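Local coordinates for VP5 (Halorubrum pleomorphic virus 6, PDB 6QGL), which is an envelope protein of a haloarchaeal pleomorphic virus and probably mediates fusion of the viral membrane with that of the host cell, at residues I108-E112 with F243-R247; L183-N189 with V201-K207. One frame throughout, in Å; residues are numbered along the deposited sequence.

Both contacts are largely buried and belong to the N-terminal part of the envelope protein, yet they join different kinds of element. Contact 1 packs two helices, 97-140 and 229-257, mainly through side chains, with no backbone-to-backbone hydrogen bond between its segments; contact 2 pairs the strands of a beta hairpin and relies first on such bonds. Helix 97-140 also touches contact 2. Each combines aromatic packing with an arginine–glutamate salt bridge whose arginine is partly exposed, as are Asp109 and Lys207. In contact 1 the acid lies flat on a phenylalanine; in contact 2 the sheet parts charged from aromatic side chains. Along the chain the hairpin is nested between the two helices, centres about 26 Å apart.

Contact 1: residues I108-E112 with F243-R247; sequences IDSYE and FQNVR
Glu112 lies flat along the ring of Phe243 before its carboxylate meets Arg247, so one side chain serves both the apolar and the charged half of this helix pair. Its CB faces the CE1 and CD1 side of the ring. CG, put anti to the backbone N by chi1 of -173°, stands over the ring centre in a CH-pi contact, 3.6 Å from the centroid. CD continues the extended chain to 3.5 Å from Phe243 CG, and the carboxylate is stacked almost parallel to the ring, their planes 8° apart. At the tip OE1 accepts a hydrogen bond from Arg247 NH1 at 2.7 Å; the donor comes to the syn side of OE1, and the bond is bent, 142° at the hydrogen. OE2 pairs with Arg116 instead. A long acid suits this place because its methylenes cover the ring while its carboxylate, over the CB end of Phe243, reaches Arg247.

Arg247, bent at chi2, also turns NH2 toward Asp109 in a salt bridge whose exact geometry is doubtful. Ile108 CG2 sits over one guanidinium face, 3.5 Å from Arg247 NH2, while Ile108 CD1 packs on Val246 CG1 at 3.8 Å. Phe243 sends its edge toward the face of Tyr111 in an offset edge-to-face pair, with centroids 6.0 Å apart.

The helical segments run nearly antiparallel with axes 11.6 Å apart, a spacing filled by these large side chains. Beyond them, Tyr111 touches helix 73-92 and bonds through OH to Thr25 O, and Pro176, in a loop, touches Asp109, Glu112 and Arg247.

Contact 2: residues L183-N189 with V201-K207; sequences LLTFRHN and VVEYNPK
Arg187 and Glu203 face each other as a non-hydrogen-bonded antiparallel pair, which their long side chains can span, slanting across one another on the same side of the sheet. The guanidinium and carboxylate planes are nearly perpendicular, at 83°, so the groups meet through a single bond: Arg187 NH2 to Glu203 OE1, 2.8 Å. Val201, beta-branched and apolar, suits both a strand and the flat guanidinium: with CG1 between the backbone N and carbonyl carbon (chi1 63°), CG2 is left opposite the N and over one guanidinium face, 3.6 Å from Arg187 NH1. Glu203 OE2 is held by Lys169, so the acid lies between two cations.

The other side carries Phe186, Tyr204, His188 and Val202. Phe186 and Tyr204 lie side by side, pointing the same way, with Phe186 CD2 4.2 Å from Tyr204 CE1. Their backbones exchange two hydrogen bonds, as do those of His188 and Val202. Where the pairing ends, Asn205 ND2 donates to Thr185 OG1 at 2.8 Å, close to the amide plane; OG1 is also bonded to Thr171 OG1.

The hairpin forms the middle of a four-stranded antiparallel sheet, flanked by strands 166-174 and 209-213. Phe151 packs against Phe186, His188 and Val202, and helix 97-140 meets Phe186 through Leu130.

Contact 1: residues I108-E112 with F243-R247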
ATOM      1  N   ILE A 108     -15.320 -14.797  13.197  1.00 56.50           N
ATOM      2  CA  ILE A 108     -15.520 -13.544  12.456  1.00 54.98           C
ATOM      3  C   ILE A 108     -15.215 -12.355  13.378  1.00 59.17           C
ATOM      4  O   ILE A 108     -14.496 -11.452  12.961  1.00 58.86           O
ATOM      5  CB  ILE A 108     -16.934 -13.421  11.787  1.00 57.22           C
ATOM      6  CG1 ILE A 108     -17.260 -14.647  10.908  1.00 57.69           C
ATOM      7  CG2 ILE A 108     -17.042 -12.129  10.941  1.00 56.66           C
ATOM      8  CD1 ILE A 108     -18.752 -14.909  10.723  1.00 63.80           C
ATOM      9  N   ASP A 109     -15.719 -12.378  14.631  1.00 55.89           N
ATOM     10  CA  ASP A 109     -15.501 -11.305  15.610  1.00 55.64           C
ATOM     11  C   ASP A 109     -14.028 -11.011  15.837  1.00 59.18           C
ATOM     12  O   ASP A 109     -13.639  -9.852  15.765  1.00 58.37           O
ATOM     13  CB  ASP A 109     -16.207 -11.603  16.948  1.00 58.62           C
ATOM     14  CG  ASP A 109     -17.721 -11.536  16.917  1.00 67.27           C
ATOM     15  OD1 ASP A 109     -18.266 -11.008  15.961  1.00 67.24           O
ATOM     16  OD2 ASP A 109     -18.349 -12.002  17.868  1.00 72.78           O
ATOM     17  N   SER A 110     -13.209 -12.055  16.067  1.00 56.20           N
ATOM     18  CA  SER A 110     -11.771 -11.908  16.274  1.00 56.44           C
ATOM     19  C   SER A 110     -11.070 -11.425  15.005  1.00 58.74           C
ATOM     20  O   SER A 110     -10.158 -10.608  15.103  1.00 58.66           O
ATOM     21  CB  SER A 110     -11.155 -13.217  16.748  1.00 61.97           C
ATOM     22  OG  SER A 110     -11.288 -14.211  15.750  1.00 73.77           O
ATOM     23  N   TYR A 111     -11.506 -11.904  13.823  1.00 53.85           N
ATOM     24  CA  TYR A 111     -10.916 -11.517  12.544  1.00 52.67           C
ATOM     25  C   TYR A 111     -11.235 -10.068  12.195  1.00 55.27           C
ATOM     26  O   TYR A 111     -10.322  -9.324  11.842  1.00 54.96           O
ATOM     27  CB  TYR A 111     -11.294 -12.508  11.427  1.00 53.56           C
ATOM     28  CG  TYR A 111     -10.678 -12.249  10.063  1.00 54.65           C
ATOM     29  CD1 TYR A 111      -9.338 -11.870   9.933  1.00 56.85           C
ATOM     30  CD2 TYR A 111     -11.473 -12.187   8.927  1.00 54.77           C
ATOM     31  CE1 TYR A 111      -8.788 -11.560   8.689  1.00 56.91           C
ATOM     32  CE2 TYR A 111     -10.937 -11.862   7.678  1.00 55.52           C
ATOM     33  CZ  TYR A 111      -9.588 -11.569   7.560  1.00 62.36           C
ATOM     34  OH  TYR A 111      -9.050 -11.239   6.340  1.00 62.74           O
ATOM     35  N   GLU A 112     -12.514  -9.660  12.336  1.00 50.82           N
ATOM     36  CA  GLU A 112     -12.980  -8.296  12.069  1.00 49.64           C
ATOM     37  C   GLU A 112     -12.307  -7.294  13.002  1.00 53.68           C
ATOM     38  O   GLU A 112     -11.908  -6.228  12.536  1.00 53.10           O
ATOM     39  CB  GLU A 112     -14.510  -8.198  12.170  1.00 50.62           C
ATOM     40  CG  GLU A 112     -15.072  -6.847  11.737  1.00 58.69           C
ATOM     41  CD  GLU A 112     -16.581  -6.721  11.651  1.00 75.67           C
ATOM     42  OE1 GLU A 112     -17.264  -7.769  11.641  1.00 64.84           O
ATOM     43  OE2 GLU A 112     -17.081  -5.574  11.587  1.00 69.54           O
ATOM     44  N   PHE A 243     -17.820  -7.695   5.882  1.00 58.41           N
ATOM     45  CA  PHE A 243     -18.175  -8.409   7.109  1.00 57.98           C
ATOM     46  C   PHE A 243     -19.690  -8.626   7.289  1.00 62.25           C
ATOM     47  O   PHE A 243     -20.083  -9.571   7.983  1.00 62.41           O
ATOM     48  CB  PHE A 243     -17.540  -7.757   8.332  1.00 59.27           C
ATOM     49  CG  PHE A 243     -16.034  -7.891   8.356  1.00 60.37           C
ATOM     50  CD1 PHE A 243     -15.428  -9.130   8.544  1.00 63.43           C
ATOM     51  CD2 PHE A 243     -15.220  -6.779   8.185  1.00 62.04           C
ATOM     52  CE1 PHE A 243     -14.034  -9.248   8.562  1.00 64.48           C
ATOM     53  CE2 PHE A 243     -13.827  -6.897   8.214  1.00 64.88           C
ATOM     54  CZ  PHE A 243     -13.244  -8.129   8.397  1.00 63.42           C
ATOM     55  N   GLN A 244     -20.532  -7.813   6.616  1.00 59.01           N
ATOM     56  CA  GLN A 244     -21.981  -8.013   6.643  1.00 59.41           C
ATOM     57  C   GLN A 244     -22.300  -9.250   5.802  1.00 63.70           C
ATOM     58  O   GLN A 244     -23.054 -10.118   6.249  1.00 63.68           O
ATOM     59  CB  GLN A 244     -22.736  -6.773   6.117  1.00 61.22           C
ATOM     60  CG  GLN A 244     -24.266  -6.922   6.179  1.00 77.93           C
ATOM     61  CD  GLN A 244     -25.042  -5.629   6.130  1.00 96.92           C
ATOM     62  OE1 GLN A 244     -24.495  -4.529   5.954  1.00 92.69           O
ATOM     63  NE2 GLN A 244     -26.356  -5.741   6.280  1.00 89.42           N
ATOM     64  N   ASN A 245     -21.675  -9.341   4.603  1.00 60.58           N
ATOM     65  CA  ASN A 245     -21.820 -10.452   3.664  1.00 61.11           C
ATOM     66  C   ASN A 245     -21.373 -11.782   4.268  1.00 64.86           C
ATOM     67  O   ASN A 245     -22.022 -12.790   4.011  1.00 64.79           O
ATOM     68  CB  ASN A 245     -21.065 -10.179   2.357  1.00 62.87           C
ATOM     69  CG  ASN A 245     -21.623  -9.066   1.492  1.00 83.29           C
ATOM     70  OD1 ASN A 245     -22.771  -8.624   1.626  1.00 77.29           O
ATOM     71  ND2 ASN A 245     -20.804  -8.582   0.572  1.00 74.03           N
ATOM     72  N   VAL A 246     -20.280 -11.783   5.071  1.00 61.27           N
ATOM     73  CA  VAL A 246     -19.744 -12.983   5.731  1.00 61.41           C
ATOM     74  C   VAL A 246     -20.734 -13.494   6.778  1.00 65.44           C
ATOM     75  O   VAL A 246     -21.064 -14.675   6.760  1.00 65.52           O
ATOM     76  CB  VAL A 246     -18.321 -12.776   6.328  1.00 65.35           C
ATOM     77  CG1 VAL A 246     -17.850 -14.005   7.092  1.00 65.72           C
ATOM     78  CG2 VAL A 246     -17.318 -12.428   5.246  1.00 65.36           C
ATOM     79  N   ARG A 247     -21.210 -12.603   7.666  1.00 61.59           N
ATOM     80  CA  ARG A 247     -22.147 -12.949   8.733  1.00 61.68           C
ATOM     81  C   ARG A 247     -23.496 -13.432   8.220  1.00 65.60           C
ATOM     82  O   ARG A 247     -24.025 -14.421   8.733  1.00 65.59           O
ATOM     83  CB  ARG A 247     -22.327 -11.779   9.700  1.00 62.25           C
ATOM     84  CG  ARG A 247     -21.117 -11.549  10.551  1.00 72.33           C
ATOM     85  CD  ARG A 247     -21.513 -11.016  11.909  1.00 81.60           C
ATOM     86  NE  ARG A 247     -20.392 -11.150  12.824  1.00 86.72           N
ATOM     87  CZ  ARG A 247     -19.466 -10.219  12.960  1.00 95.58           C
ATOM     88  NH1 ARG A 247     -19.549  -9.086  12.281  1.00 80.04           N
ATOM     89  NH2 ARG A 247     -18.410 -10.436  13.710  1.00 81.29           N
TER

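Contact 2: residues L183-N189 with V201-K207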
ATOM      1  N   LEU A 183     -11.135   5.454  18.689  1.00 55.51           N
ATOM      2  CA  LEU A 183     -10.880   6.030  17.373  1.00 53.88           C
ATOM      3  C   LEU A 183     -10.771   7.537  17.589  1.00 57.97           C
ATOM      4  O   LEU A 183     -11.571   8.112  18.332  1.00 58.59           O
ATOM      5  CB  LEU A 183     -12.030   5.692  16.399  1.00 53.19           C
ATOM      6  CG  LEU A 183     -12.045   6.384  15.023  1.00 56.74           C
ATOM      7  CD1 LEU A 183     -10.995   5.804  14.088  1.00 56.07           C
ATOM      8  CD2 LEU A 183     -13.410   6.290  14.388  1.00 58.58           C
ATOM      9  N   LEU A 184      -9.761   8.170  16.983  1.00 53.79           N
ATOM     10  CA  LEU A 184      -9.586   9.609  17.141  1.00 53.54           C
ATOM     11  C   LEU A 184     -10.340  10.353  16.057  1.00 57.03           C
ATOM     12  O   LEU A 184     -10.117  10.115  14.870  1.00 56.38           O
ATOM     13  CB  LEU A 184      -8.099  10.015  17.169  1.00 53.28           C
ATOM     14  CG  LEU A 184      -7.223   9.420  18.282  1.00 58.38           C
ATOM     15  CD1 LEU A 184      -5.771   9.758  18.062  1.00 58.34           C
ATOM     16  CD2 LEU A 184      -7.665   9.883  19.665  1.00 61.47           C
ATOM     17  N   THR A 185     -11.277  11.211  16.466  1.00 53.53           N
ATOM     18  CA  THR A 185     -12.039  12.046  15.553  1.00 52.93           C
ATOM     19  C   THR A 185     -11.273  13.349  15.434  1.00 56.37           C
ATOM     20  O   THR A 185     -11.017  14.020  16.441  1.00 56.59           O
ATOM     21  CB  THR A 185     -13.490  12.196  16.016  1.00 59.34           C
ATOM     22  OG1 THR A 185     -14.109  10.918  15.924  1.00 57.83           O
ATOM     23  CG2 THR A 185     -14.278  13.194  15.173  1.00 57.56           C
ATOM     24  N   PHE A 186     -10.868  13.680  14.208  1.00 52.14           N
ATOM     25  CA  PHE A 186     -10.109  14.888  13.942  1.00 51.82           C
ATOM     26  C   PHE A 186     -11.011  16.104  13.784  1.00 56.52           C
ATOM     27  O   PHE A 186     -11.778  16.180  12.826  1.00 56.84           O
ATOM     28  CB  PHE A 186      -9.201  14.708  12.711  1.00 52.79           C
ATOM     29  CG  PHE A 186      -8.409  15.949  12.388  1.00 54.26           C
ATOM     30  CD1 PHE A 186      -7.244  16.252  13.085  1.00 57.00           C
ATOM     31  CD2 PHE A 186      -8.845  16.838  11.415  1.00 56.74           C
ATOM     32  CE1 PHE A 186      -6.530  17.419  12.810  1.00 57.98           C
ATOM     33  CE2 PHE A 186      -8.139  18.007  11.153  1.00 59.71           C
ATOM     34  CZ  PHE A 186      -6.981  18.289  11.845  1.00 57.39           C
ATOM     35  N   ARG A 187     -10.881  17.071  14.703  1.00 53.01           N
ATOM     36  CA  ARG A 187     -11.590  18.348  14.655  1.00 53.40           C
ATOM     37  C   ARG A 187     -10.555  19.446  14.407  1.00 56.17           C
ATOM     38  O   ARG A 187      -9.474  19.404  14.991  1.00 54.65           O
ATOM     39  CB  ARG A 187     -12.387  18.605  15.953  1.00 54.07           C
ATOM     40  CG  ARG A 187     -13.124  19.949  15.981  1.00 61.90           C
ATOM     41  CD  ARG A 187     -14.126  20.031  17.113  1.00 70.75           C
ATOM     42  NE  ARG A 187     -14.765  21.348  17.190  1.00 78.40           N
ATOM     43  CZ  ARG A 187     -15.853  21.710  16.514  1.00 92.86           C
ATOM     44  NH1 ARG A 187     -16.354  22.928  16.655  1.00 79.89           N
ATOM     45  NH2 ARG A 187     -16.440  20.857  15.683  1.00 81.18           N
ATOM     46  N   HIS A 188     -10.880  20.404  13.524  1.00 53.59           N
ATOM     47  CA  HIS A 188     -10.030  21.540  13.176  1.00 53.75           C
ATOM     48  C   HIS A 188     -10.871  22.806  13.089  1.00 60.11           C
ATOM     49  O   HIS A 188     -11.836  22.850  12.330  1.00 60.39           O
ATOM     50  CB  HIS A 188      -9.284  21.292  11.850  1.00 53.74           C
ATOM     51  CG  HIS A 188      -8.427  22.439  11.407  1.00 57.33           C
ATOM     52  ND1 HIS A 188      -7.142  22.603  11.882  1.00 58.44           N
ATOM     53  CD2 HIS A 188      -8.706  23.445  10.545  1.00 59.96           C
ATOM     54  CE1 HIS A 188      -6.683  23.699  11.302  1.00 58.36           C
ATOM     55  NE2 HIS A 188      -7.585  24.238  10.485  1.00 59.65           N
ATOM     56  N   ASN A 189     -10.491  23.828  13.870  1.00 58.20           N
ATOM     57  CA  ASN A 189     -11.132  25.143  13.885  1.00 60.13           C
ATOM     58  C   ASN A 189     -10.051  26.216  13.778  1.00 64.28           C
ATOM     59  O   ASN A 189      -9.127  26.233  14.596  1.00 63.28           O
ATOM     60  CB  ASN A 189     -11.989  25.346  15.144  1.00 64.02           C
ATOM     61  CG  ASN A 189     -12.845  26.593  15.104  1.00 93.87           C
ATOM     62  OD1 ASN A 189     -13.322  27.020  14.047  1.00 92.54           O
ATOM     63  ND2 ASN A 189     -13.067  27.204  16.256  1.00 88.07           N
ATOM     64  N   VAL A 201     -14.459  25.308  10.063  1.00 64.17           N
ATOM     65  CA  VAL A 201     -14.414  24.164  10.974  1.00 62.55           C
ATOM     66  C   VAL A 201     -14.693  22.855  10.219  1.00 64.84           C
ATOM     67  O   VAL A 201     -15.578  22.807   9.362  1.00 65.76           O
ATOM     68  CB  VAL A 201     -15.309  24.350  12.241  1.00 67.74           C
ATOM     69  CG1 VAL A 201     -16.785  24.485  11.884  1.00 69.58           C
ATOM     70  CG2 VAL A 201     -15.103  23.226  13.260  1.00 66.23           C
ATOM     71  N   VAL A 202     -13.894  21.819  10.512  1.00 58.69           N
ATOM     72  CA  VAL A 202     -14.033  20.475   9.959  1.00 56.95           C
ATOM     73  C   VAL A 202     -13.884  19.457  11.095  1.00 58.98           C
ATOM     74  O   VAL A 202     -13.072  19.654  11.998  1.00 57.68           O
ATOM     75  CB  VAL A 202     -13.122  20.189   8.728  1.00 60.15           C
ATOM     76  CG1 VAL A 202     -11.672  19.907   9.123  1.00 58.30           C
ATOM     77  CG2 VAL A 202     -13.686  19.058   7.870  1.00 59.89           C
ATOM     78  N   GLU A 203     -14.712  18.413  11.081  1.00 55.47           N
ATOM     79  CA  GLU A 203     -14.679  17.339  12.069  1.00 54.36           C
ATOM     80  C   GLU A 203     -15.059  16.053  11.368  1.00 56.96           C
ATOM     81  O   GLU A 203     -16.167  15.959  10.839  1.00 57.54           O
ATOM     82  CB  GLU A 203     -15.604  17.631  13.263  1.00 56.87           C
ATOM     83  CG  GLU A 203     -15.389  16.669  14.422  1.00 65.67           C
ATOM     84  CD  GLU A 203     -16.220  16.899  15.669  1.00 83.81           C
ATOM     85  OE1 GLU A 203     -16.555  18.068  15.969  1.00 75.19           O
ATOM     86  OE2 GLU A 203     -16.519  15.901  16.362  1.00 78.65           O
ATOM     87  N   TYR A 204     -14.125  15.084  11.316  1.00 51.71           N
ATOM     88  CA  TYR A 204     -14.341  13.803  10.641  1.00 50.59           C
ATOM     89  C   TYR A 204     -13.389  12.691  11.109  1.00 53.79           C
ATOM     90  O   TYR A 204     -12.468  12.931  11.893  1.00 53.22           O
ATOM     91  CB  TYR A 204     -14.283  13.977   9.102  1.00 51.38           C
ATOM     92  CG  TYR A 204     -12.913  14.298   8.544  1.00 51.57           C
ATOM     93  CD1 TYR A 204     -12.392  15.587   8.614  1.00 53.58           C
ATOM     94  CD2 TYR A 204     -12.171  13.332   7.870  1.00 51.37           C
ATOM     95  CE1 TYR A 204     -11.140  15.890   8.087  1.00 53.20           C
ATOM     96  CE2 TYR A 204     -10.921  13.625   7.332  1.00 51.79           C
ATOM     97  CZ  TYR A 204     -10.409  14.904   7.445  1.00 57.47           C
ATOM     98  OH  TYR A 204      -9.177  15.183   6.910  1.00 56.10           O
ATOM     99  N   ASN A 205     -13.641  11.471  10.618  1.00 50.02           N
ATOM    100  CA  ASN A 205     -12.884  10.242  10.861  1.00 49.11           C
ATOM    101  C   ASN A 205     -13.186   9.279   9.690  1.00 53.65           C
ATOM    102  O   ASN A 205     -14.007   9.651   8.847  1.00 53.84           O
ATOM    103  CB  ASN A 205     -13.248   9.631  12.235  1.00 49.05           C
ATOM    104  CG  ASN A 205     -14.714   9.364  12.485  1.00 65.86           C
ATOM    105  OD1 ASN A 205     -15.463   8.913  11.616  1.00 56.88           O
ATOM    106  ND2 ASN A 205     -15.154   9.609  13.707  1.00 58.02           N
ATOM    107  N   PRO A 206     -12.599   8.055   9.586  1.00 50.42           N
ATOM    108  CA  PRO A 206     -12.947   7.183   8.449  1.00 50.47           C
ATOM    109  C   PRO A 206     -14.429   6.788   8.361  1.00 54.94           C
ATOM    110  O   PRO A 206     -14.888   6.448   7.275  1.00 55.11           O
ATOM    111  CB  PRO A 206     -12.057   5.953   8.661  1.00 51.73           C
ATOM    112  CG  PRO A 206     -10.945   6.420   9.513  1.00 55.93           C
ATOM    113  CD  PRO A 206     -11.579   7.412  10.440  1.00 51.71           C
ATOM    114  N   LYS A 207     -15.177   6.848   9.484  1.00 51.44           N
ATOM    115  CA  LYS A 207     -16.594   6.460   9.542  1.00 51.56           C
ATOM    116  C   LYS A 207     -17.573   7.517   9.024  1.00 56.49           C
ATOM    117  O   LYS A 207     -18.496   7.169   8.285  1.00 56.60           O
ATOM    118  CB  LYS A 207     -16.999   6.032  10.965  1.00 53.75           C
ATOM    119  CG  LYS A 207     -16.433   4.693  11.422  1.00 61.85           C
ATOM    120  CD  LYS A 207     -16.968   4.330  12.808  1.00 70.75           C
ATOM    121  CE  LYS A 207     -16.626   2.931  13.251  1.00 81.40           C
ATOM    122  NZ  LYS A 207     -17.395   1.906  12.500  1.00 91.56           N
TER